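Local coordinates for protein Exo-beta-1,4-mannosidase (Rhizomucor miehei, PDB 4LYP) that probably hydrolyses beta-1,4-linked mannosides from their non-reducing ends, and has transglycosylation activity, as a family 5 glycoside hydrolase built on a TIM barrel, at residues A[313-318]-A[369-374]; A[114-119]-A[206-211]; A[237-240]-A[245-248]. All blocks are in the same frame, centred on the assembly; numbering follows the deposited sequence.

Interaction 1: A[313-318]-A[369-374]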
loop_
_atom_site.group_PDB
_atom_site.type_symbol
_atom_site.label_atom_id
_atom_site.label_comp_id
_atom_site.label_asym_id
_atom_site.label_seq_id
_atom_site.Cartn_x
_atom_site.Cartn_y
_atom_site.Cartn_z
ATOM N N GLU A 313 22.897 3.551 1.920
ATOM C CA GLU A 313 23.487 3.340 0.588
ATOM C C GLU A 313 22.616 2.410 -0.238
ATOM O O GLU A 313 22.446 2.624 -1.460
ATOM C CB GLU A 313 24.833 2.701 0.808
ATOM C CG GLU A 313 25.804 3.709 1.454
ATOM C CD GLU A 313 27.053 3.093 1.973
ATOM O OE1 GLU A 313 27.322 1.920 1.750
ATOM O OE2 GLU A 313 27.840 3.867 2.559
ATOM N N TYR A 314 22.000 1.392 0.383
ATOM C CA TYR A 314 21.113 0.486 -0.338
ATOM C C TYR A 314 19.929 1.272 -0.900
ATOM O O TYR A 314 19.586 1.132 -2.064
ATOM C CB TYR A 314 20.635 -0.644 0.560
ATOM C CG TYR A 314 19.792 -1.625 -0.211
ATOM C CD1 TYR A 314 18.412 -1.428 -0.379
ATOM C CD2 TYR A 314 20.385 -2.737 -0.802
ATOM C CE1 TYR A 314 17.638 -2.264 -1.140
ATOM C CE2 TYR A 314 19.600 -3.620 -1.537
ATOM C CZ TYR A 314 18.201 -3.331 -1.712
ATOM O OH TYR A 314 17.460 -4.173 -2.487
ATOM N N MET A 315 19.294 2.092 -0.079
ATOM C CA MET A 315 18.157 2.931 -0.514
ATOM C C MET A 315 18.600 3.825 -1.658
ATOM O O MET A 315 17.882 3.967 -2.646
ATOM C CB MET A 315 17.625 3.728 0.666
ATOM C CG MET A 315 16.654 4.841 0.244
ATOM S SD MET A 315 15.082 4.203 -0.509
ATOM C CE MET A 315 14.134 3.800 0.979
ATOM N N HIS A 316 19.752 4.473 -1.548
ATOM C CA HIS A 316 20.199 5.313 -2.615
ATOM C C HIS A 316 20.306 4.566 -3.949
ATOM O O HIS A 316 19.836 5.064 -4.997
ATOM C CB HIS A 316 21.604 5.869 -2.243
ATOM C CG HIS A 316 22.196 6.690 -3.307
ATOM N ND1 HIS A 316 22.932 6.162 -4.326
ATOM C CD2 HIS A 316 22.094 8.038 -3.526
ATOM C CE1 HIS A 316 23.346 7.169 -5.140
ATOM N NE2 HIS A 316 22.787 8.314 -4.681
ATOM N N ASP A 317 20.961 3.397 -3.902
ATOM C CA ASP A 317 21.164 2.650 -5.144
ATOM C C ASP A 317 19.837 2.073 -5.649
ATOM O O ASP A 317 19.694 1.928 -6.860
ATOM C CB ASP A 317 22.212 1.518 -4.919
ATOM C CG ASP A 317 23.625 2.047 -4.606
ATOM O OD1 ASP A 317 23.838 3.244 -4.703
ATOM O OD2 ASP A 317 24.419 1.201 -4.201
ATOM N N PHE A 318 18.907 1.730 -4.768
ATOM C CA PHE A 318 17.596 1.191 -5.129
ATOM C C PHE A 318 16.802 2.264 -5.886
ATOM O O PHE A 318 16.238 2.022 -6.933
ATOM C CB PHE A 318 16.905 0.796 -3.837
ATOM C CG PHE A 318 15.596 0.076 -4.051
ATOM C CD1 PHE A 318 15.570 -1.291 -4.244
ATOM C CD2 PHE A 318 14.401 0.765 -3.995
ATOM C CE1 PHE A 318 14.365 -1.994 -4.389
ATOM C CE2 PHE A 318 13.213 0.069 -4.145
ATOM C CZ PHE A 318 13.182 -1.288 -4.352
ATOM N N GLN A 369 14.689 10.903 5.870
ATOM C CA GLN A 369 15.098 12.197 5.386
ATOM C C GLN A 369 15.992 12.078 4.148
ATOM O O GLN A 369 15.830 12.825 3.182
ATOM C CB GLN A 369 15.806 12.980 6.484
ATOM C CG GLN A 369 16.267 14.360 5.990
ATOM C CD GLN A 369 16.779 15.132 7.142
ATOM O OE1 GLN A 369 17.883 14.841 7.615
ATOM N NE2 GLN A 369 15.968 15.988 7.680
ATOM N N LYS A 370 16.917 11.131 4.142
ATOM C CA LYS A 370 17.794 10.952 3.013
ATOM C C LYS A 370 17.052 10.426 1.810
ATOM O O LYS A 370 17.308 10.834 0.654
ATOM C CB LYS A 370 18.972 10.063 3.385
ATOM C CG LYS A 370 19.910 10.802 4.315
ATOM C CD LYS A 370 21.070 9.955 4.786
ATOM C CE LYS A 370 22.119 10.761 5.542
ATOM N NZ LYS A 370 23.269 9.878 6.036
ATOM N N ALA A 371 16.139 9.465 1.990
ATOM C CA ALA A 371 15.361 8.931 0.865
ATOM C C ALA A 371 14.562 10.102 0.288
ATOM O O ALA A 371 14.512 10.258 -0.972
ATOM C CB ALA A 371 14.428 7.808 1.349
ATOM N N PHE A 372 13.875 10.864 1.132
ATOM C CA PHE A 372 13.072 11.983 0.669
ATOM C C PHE A 372 13.902 12.984 -0.091
ATOM O O PHE A 372 13.475 13.476 -1.129
ATOM C CB PHE A 372 12.457 12.670 1.896
ATOM C CG PHE A 372 11.259 11.897 2.509
ATOM C CD1 PHE A 372 10.461 11.002 1.780
ATOM C CD2 PHE A 372 10.935 12.147 3.858
ATOM C CE1 PHE A 372 9.385 10.403 2.374
ATOM C CE2 PHE A 372 9.819 11.550 4.421
ATOM C CZ PHE A 372 9.057 10.650 3.700
ATOM N N ASN A 373 15.090 13.373 0.417
ATOM C CA ASN A 373 15.859 14.346 -0.288
ATOM C C ASN A 373 16.310 13.840 -1.672
ATOM O O ASN A 373 16.329 14.605 -2.652
ATOM C CB ASN A 373 17.083 14.735 0.510
ATOM C CG ASN A 373 16.740 15.624 1.705
ATOM O OD1 ASN A 373 15.644 16.246 1.728
ATOM N ND2 ASN A 373 17.639 15.707 2.629
ATOM N N GLN A 374 16.583 12.547 -1.791
ATOM C CA GLN A 374 16.925 11.980 -3.081
ATOM C C GLN A 374 15.708 12.018 -4.005
ATOM O O GLN A 374 15.843 12.296 -5.217
ATOM C CB GLN A 374 17.490 10.562 -2.900
ATOM C CG GLN A 374 17.999 10.020 -4.217
ATOM C CD GLN A 374 18.611 8.642 -4.035
ATOM O OE1 GLN A 374 18.648 8.107 -2.916
ATOM N NE2 GLN A 374 19.092 8.018 -5.114
#

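Interaction 2: A[114-119]-A[206-211]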
loop_
_atom_site.group_PDB
_atom_site.type_symbol
_atom_site.label_atom_id
_atom_site.label_comp_id
_atom_site.label_asym_id
_atom_site.label_seq_id
_atom_site.Cartn_x
_atom_site.Cartn_y
_atom_site.Cartn_z
ATOM N N PRO A 114 -13.297 -7.394 11.319
ATOM C CA PRO A 114 -13.963 -8.330 10.412
ATOM C C PRO A 114 -13.531 -8.067 8.940
ATOM O O PRO A 114 -13.192 -6.910 8.581
ATOM C CB PRO A 114 -15.476 -8.018 10.631
ATOM C CG PRO A 114 -15.481 -6.542 11.029
ATOM C CD PRO A 114 -14.191 -6.295 11.760
ATOM N N SER A 115 -13.568 -9.120 8.139
ATOM C CA SER A 115 -13.235 -9.028 6.738
ATOM C C SER A 115 -14.345 -8.290 5.935
ATOM O O SER A 115 -15.536 -8.324 6.277
ATOM C CB SER A 115 -13.025 -10.414 6.168
ATOM O OG SER A 115 -14.177 -11.253 6.291
ATOM N N MET A 116 -13.898 -7.687 4.841
ATOM C CA MET A 116 -14.849 -7.082 3.900
ATOM C C MET A 116 -15.725 -8.141 3.178
ATOM O O MET A 116 -16.887 -7.925 2.914
ATOM C CB MET A 116 -14.023 -6.277 2.891
ATOM C CG MET A 116 -14.773 -5.456 1.895
ATOM S SD MET A 116 -13.649 -4.887 0.629
ATOM C CE MET A 116 -14.636 -3.553 -0.075
ATOM N N MET A 117 -15.046 -9.254 2.837
ATOM C CA MET A 117 -15.681 -10.306 2.015
ATOM C C MET A 117 -15.457 -11.647 2.747
ATOM O O MET A 117 -14.521 -12.405 2.475
ATOM C CB MET A 117 -15.117 -10.324 0.630
ATOM C CG MET A 117 -15.898 -11.234 -0.295
ATOM S SD MET A 117 -15.425 -11.224 -2.035
ATOM C CE MET A 117 -13.889 -12.131 -2.020
ATOM N N PRO A 118 -16.369 -11.966 3.697
ATOM C CA PRO A 118 -16.165 -13.172 4.510
ATOM C C PRO A 118 -16.258 -14.515 3.750
ATOM O O PRO A 118 -15.630 -15.485 4.163
ATOM C CB PRO A 118 -17.267 -13.077 5.644
ATOM C CG PRO A 118 -18.270 -12.095 5.026
ATOM C CD PRO A 118 -17.404 -11.089 4.272
ATOM N N GLN A 119 -17.009 -14.519 2.653
ATOM C CA GLN A 119 -17.052 -15.667 1.731
ATOM C C GLN A 119 -17.118 -15.039 0.349
ATOM O O GLN A 119 -17.579 -13.917 0.186
ATOM C CB GLN A 119 -18.357 -16.534 1.972
ATOM C CG GLN A 119 -18.436 -17.150 3.331
ATOM C CD GLN A 119 -19.692 -18.004 3.470
ATOM O OE1 GLN A 119 -20.724 -17.503 3.795
ATOM N NE2 GLN A 119 -19.569 -19.297 3.187
ATOM N N LYS A 206 -11.975 -11.488 -9.950
ATOM C CA LYS A 206 -12.661 -10.580 -10.859
ATOM C C LYS A 206 -14.036 -10.185 -10.313
ATOM O O LYS A 206 -14.449 -9.032 -10.533
ATOM C CB LYS A 206 -12.738 -11.198 -12.260
ATOM C CG LYS A 206 -11.381 -11.234 -12.970
ATOM C CD LYS A 206 -11.516 -12.003 -14.304
ATOM C CE LYS A 206 -10.217 -12.047 -15.042
ATOM N NZ LYS A 206 -10.414 -12.842 -16.289
ATOM N N ASP A 207 -14.743 -11.113 -9.707
ATOM C CA ASP A 207 -16.007 -10.761 -9.125
ATOM C C ASP A 207 -15.841 -9.681 -8.061
ATOM O O ASP A 207 -16.667 -8.746 -7.955
ATOM C CB ASP A 207 -16.692 -11.984 -8.467
ATOM C CG ASP A 207 -17.146 -13.026 -9.456
ATOM O OD1 ASP A 207 -17.291 -12.740 -10.659
ATOM O OD2 ASP A 207 -17.431 -14.168 -9.012
ATOM N N HIS A 208 -14.797 -9.790 -7.226
ATOM C CA HIS A 208 -14.540 -8.732 -6.249
ATOM C C HIS A 208 -14.187 -7.410 -6.906
ATOM O O HIS A 208 -14.676 -6.345 -6.503
ATOM C CB HIS A 208 -13.441 -9.177 -5.268
ATOM C CG HIS A 208 -13.102 -8.117 -4.299
ATOM N ND1 HIS A 208 -14.024 -7.666 -3.383
ATOM C CD2 HIS A 208 -11.954 -7.302 -4.174
ATOM C CE1 HIS A 208 -13.451 -6.667 -2.695
ATOM N NE2 HIS A 208 -12.188 -6.446 -3.159
ATOM N N ILE A 209 -13.295 -7.454 -7.951
ATOM C CA ILE A 209 -12.927 -6.242 -8.627
ATOM C C ILE A 209 -14.128 -5.547 -9.207
ATOM O O ILE A 209 -14.310 -4.311 -9.032
ATOM C CB ILE A 209 -11.875 -6.526 -9.738
ATOM C CG1 ILE A 209 -10.592 -7.079 -9.119
ATOM C CG2 ILE A 209 -11.640 -5.314 -10.579
ATOM C CD1 ILE A 209 -9.606 -7.596 -10.162
ATOM N N TYR A 210 -15.044 -6.299 -9.841
ATOM C CA TYR A 210 -16.247 -5.706 -10.398
ATOM C C TYR A 210 -17.055 -5.052 -9.298
ATOM O O TYR A 210 -17.586 -3.937 -9.487
ATOM C CB TYR A 210 -17.078 -6.833 -11.083
ATOM C CG TYR A 210 -18.390 -6.304 -11.633
ATOM C CD1 TYR A 210 -19.528 -6.197 -10.819
ATOM C CD2 TYR A 210 -18.484 -5.833 -12.939
ATOM C CE1 TYR A 210 -20.716 -5.652 -11.331
ATOM C CE2 TYR A 210 -19.648 -5.294 -13.442
ATOM C CZ TYR A 210 -20.720 -5.166 -12.618
ATOM O OH TYR A 210 -21.867 -4.643 -13.182
ATOM N N THR A 211 -17.172 -5.737 -8.147
ATOM C CA THR A 211 -18.039 -5.236 -7.084
ATOM C C THR A 211 -17.454 -3.912 -6.548
ATOM O O THR A 211 -18.211 -2.965 -6.321
ATOM C CB THR A 211 -18.113 -6.258 -5.969
ATOM O OG1 THR A 211 -18.732 -7.443 -6.455
ATOM C CG2 THR A 211 -18.959 -5.722 -4.814
#

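Interaction 3: A[237-240]-A[245-248]. With GAI (guanidine), chain C.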
loop_
_atom_site.group_PDB
_atom_site.type_symbol
_atom_site.label_atom_id
_atom_site.label_comp_id
_atom_site.label_asym_id
_atom_site.label_seq_id
_atom_site.Cartn_x
_atom_site.Cartn_y
_atom_site.Cartn_z
ATOM N N ASN A 237 -1.371 -6.259 -3.754
ATOM C CA ASN A 237 -0.129 -5.965 -3.040
ATOM C C ASN A 237 0.879 -7.127 -3.295
ATOM O O ASN A 237 0.647 -8.269 -2.877
ATOM C CB ASN A 237 -0.430 -5.857 -1.549
ATOM C CG ASN A 237 0.793 -5.566 -0.771
ATOM O OD1 ASN A 237 1.550 -4.611 -1.108
ATOM N ND2 ASN A 237 1.056 -6.341 0.257
ATOM N N GLU A 238 2.001 -6.781 -3.946
ATOM C CA GLU A 238 3.207 -7.643 -4.026
ATOM C C GLU A 238 2.963 -9.022 -4.651
ATOM O O GLU A 238 3.345 -10.022 -4.064
ATOM C CB GLU A 238 3.870 -7.768 -2.678
ATOM C CG GLU A 238 4.239 -6.416 -2.058
ATOM C CD GLU A 238 5.138 -6.526 -0.877
ATOM O OE1 GLU A 238 5.462 -7.674 -0.425
ATOM O OE2 GLU A 238 5.625 -5.454 -0.389
ATOM N N PRO A 239 2.445 -9.112 -5.882
ATOM C CA PRO A 239 2.498 -10.427 -6.533
ATOM C C PRO A 239 3.933 -10.956 -6.570
ATOM O O PRO A 239 4.858 -10.203 -6.805
ATOM C CB PRO A 239 1.973 -10.155 -7.946
ATOM C CG PRO A 239 1.334 -8.820 -7.904
ATOM C CD PRO A 239 1.996 -8.047 -6.789
ATOM N N GLN A 240 4.135 -12.261 -6.329
ATOM C CA GLN A 240 5.459 -12.867 -6.244
ATOM C C GLN A 240 5.794 -13.614 -7.537
ATOM O O GLN A 240 5.349 -14.731 -7.770
ATOM C CB GLN A 240 5.552 -13.789 -5.028
ATOM C CG GLN A 240 5.296 -13.094 -3.681
ATOM C CD GLN A 240 6.363 -12.066 -3.386
ATOM O OE1 GLN A 240 7.544 -12.412 -3.196
ATOM N NE2 GLN A 240 6.023 -10.777 -3.405
ATOM N N SER A 245 1.580 -13.014 -18.493
ATOM C CA SER A 245 0.216 -13.171 -19.048
ATOM C C SER A 245 -0.856 -12.843 -18.013
ATOM O O SER A 245 -1.931 -12.371 -18.360
ATOM C CB SER A 245 0.035 -14.625 -19.521
ATOM O OG SER A 245 0.324 -15.564 -18.454
ATOM N N TRP A 246 -0.569 -13.091 -16.717
ATOM C CA TRP A 246 -1.550 -12.767 -15.665
ATOM C C TRP A 246 -1.633 -11.248 -15.491
ATOM O O TRP A 246 -2.734 -10.696 -15.425
ATOM C CB TRP A 246 -1.183 -13.479 -14.391
ATOM C CG TRP A 246 -2.044 -13.167 -13.222
ATOM C CD1 TRP A 246 -3.256 -13.709 -12.946
ATOM C CD2 TRP A 246 -1.747 -12.215 -12.138
ATOM N NE1 TRP A 246 -3.762 -13.194 -11.758
ATOM C CE2 TRP A 246 -2.865 -12.289 -11.229
ATOM C CE3 TRP A 246 -0.689 -11.339 -11.870
ATOM C CZ2 TRP A 246 -2.923 -11.530 -10.075
ATOM C CZ3 TRP A 246 -0.732 -10.627 -10.660
ATOM C CH2 TRP A 246 -1.861 -10.694 -9.800
ATOM N N PHE A 247 -0.478 -10.558 -15.469
ATOM C CA PHE A 247 -0.517 -9.124 -15.426
ATOM C C PHE A 247 -1.266 -8.577 -16.610
ATOM O O PHE A 247 -2.052 -7.606 -16.450
ATOM C CB PHE A 247 0.884 -8.530 -15.406
ATOM C CG PHE A 247 1.581 -8.690 -14.089
ATOM C CD1 PHE A 247 1.237 -7.889 -12.965
ATOM C CD2 PHE A 247 2.611 -9.659 -13.915
ATOM C CE1 PHE A 247 1.888 -8.026 -11.767
ATOM C CE2 PHE A 247 3.255 -9.773 -12.679
ATOM C CZ PHE A 247 2.896 -8.949 -11.612
ATOM N N GLU A 248 -1.036 -9.097 -17.815
ATOM C CA GLU A 248 -1.733 -8.572 -19.002
ATOM C C GLU A 248 -3.237 -8.740 -18.854
ATOM O O GLU A 248 -4.054 -7.844 -19.079
ATOM C CB GLU A 248 -1.233 -9.331 -20.255
ATOM C CG GLU A 248 -1.914 -8.894 -21.542
ATOM C CD GLU A 248 -1.503 -7.508 -21.823
ATOM O OE1 GLU A 248 -0.306 -7.143 -21.710
ATOM O OE2 GLU A 248 -2.388 -6.784 -22.217
HETATM C C GAI C . 6.576 -7.540 2.775
HETATM N N1 GAI C . 6.528 -6.363 2.152
HETATM N N2 GAI C . 6.526 -8.611 1.966
HETATM N N3 GAI C . 6.588 -7.667 4.055
#

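Interaction 1: A[313-318]-A[369-374]
Q374 reaches from helix 362-380 to H316 on helix 308-329 and makes the one polar link between these segments. Its CG lies anti to the backbone N (chi1 -173°) and the chain is extended beyond it, a length that suits glutamine to a gap where the helix axes come no closer than 10.0 Å. Q374 NE2 donates to H316 O at 3.0 Å, nearly straight and on a lone pair in the carbonyl plane. Q374 NE2 also lies over one face of the H316 imidazole, toward its rim, 3.4 Å from H316 CD2, with the amide and ring planes 27° apart. D317 OD1 accepts a hydrogen bond from H316 ND1 in the ring plane, which fixes the turn of the imidazole under the amide. Deeper in the interface, M315 bends along A371: CG comes to 3.9 Å from A371 CB, and CE follows closely. The short alanine side chain lets the bent thioether lie against it. The two helices run roughly parallel, their segments crossing at -21°, as neighbouring outer helices of a TIM barrel do; M315 and F318 pack inward on strand 288-292, while F372 turns to helix 429-448.

Interaction 2: A[114-119]-A[206-211]
M117 in the loop after strand 95-99 faces H208 on helix 197-213, their CA atoms 8.5 Å apart, so that side chains alone bridge the space between an irregular backbone and a regular helix. Two consecutive methionines do this from the loop side, each bringing its sulfur to the same imidazole. M116 keeps an extended chain beyond CG and crosses H208 at about a right angle; its SD comes to the edge of the ring, near the ring plane, 3.8 Å from H208 CE1. M117 has its CG anti to the backbone N (chi1 -171°), but turns at the last torsion (chi3 74°), folding its methyl aside. Its SD approaches obliquely, 4.1 Å from H208 ND1 and 4.9 Å from the ring centroid. Both are sulfur-aromatic contacts, one at the edge and one at a slant. A long, unbranched, pliable side chain lets an irregular loop reach a ring held by its own hydrogen bonds. The polar ends of that ring are occupied by others: ND1 is hydrogen-bonded to Y123 OH, and NE2 to A100 O. M116 packs further against F128 and L131 of helix 125-140, and M117 against Y162 and W165 of helix 158-167. Because A100 O can only accept, NE2 probably carries a hydrogen, and the two hydrogen bonds together fix the rotation of the buried imidazole. Onto a ring oriented in this way the two polarisable sulfurs pack from different directions, and what they add to the contact is mainly dispersion.

Interaction 3: A[237-240]-A[245-248]
The aromatic rings of W246 and F247 meet P239 together, and they also touch one another: W246 CE3 lies over the centre of one face of the F247 ring, 4.0 Å above its plane. P239 approaches both rings obliquely, its CB 3.9 Å from W246 CZ3 and 4.0 Å from F247 CZ, while its CG lies close to W246 CZ3 and to F247 CE1 and CZ. CG is anti to the backbone N in W246 (chi1 176°) but beside it in F247 (chi1 -74°), which turns the rings of two successive helix residues to one proline. A rigid, compact pyrrolidine is well suited to sit against them. W246 NE1, on the indole's five-membered ring, is hydrogen-bonded to N202 OD1.

On the loop's other side E238 grips the bound guanidine with both carboxylate oxygens: N1 donates to OE2 and N2 to OE1, each at 2.8 Å, and a weak bond joins N1 to OE1. W153 NE1 and H291 ND1 also bond to OE1 and OE2 respectively, holding the carboxylate in position. Q240 NE2 turns back to E238 O at 2.9 Å, above the carbonyl plane. The Asn-Glu-Pro sequence is that which carries the acid/base glutamate in family 5 enzymes, consistent with E238's place in this pocket. Since P239 directly follows E238, carbon contacts set the loop against the helix while hydrogen bonds set the carboxylate itself.

In the fold
Interactions 2 and 3 are buried, whereas interaction 1 is only partly so, with its polar link toward the surface and its apolar pair within. Each involves the helical layer of the barrel, but only interaction 1 joins two helices; the others fit a loop following a strand to a helix. Interaction 3 is local in sequence, its loop leading straight into the helix it packs on, while interactions 1 and 2 join distant parts of the chain. Interactions 1 and 2 lie on opposite sides of the chain's centre, their centres about 37 Å apart. Chemistry follows place: an amide hydrogen bond outside, sulfur against imidazole within, and proline packed on aromatic carbons next to the guanidine pocket of E238.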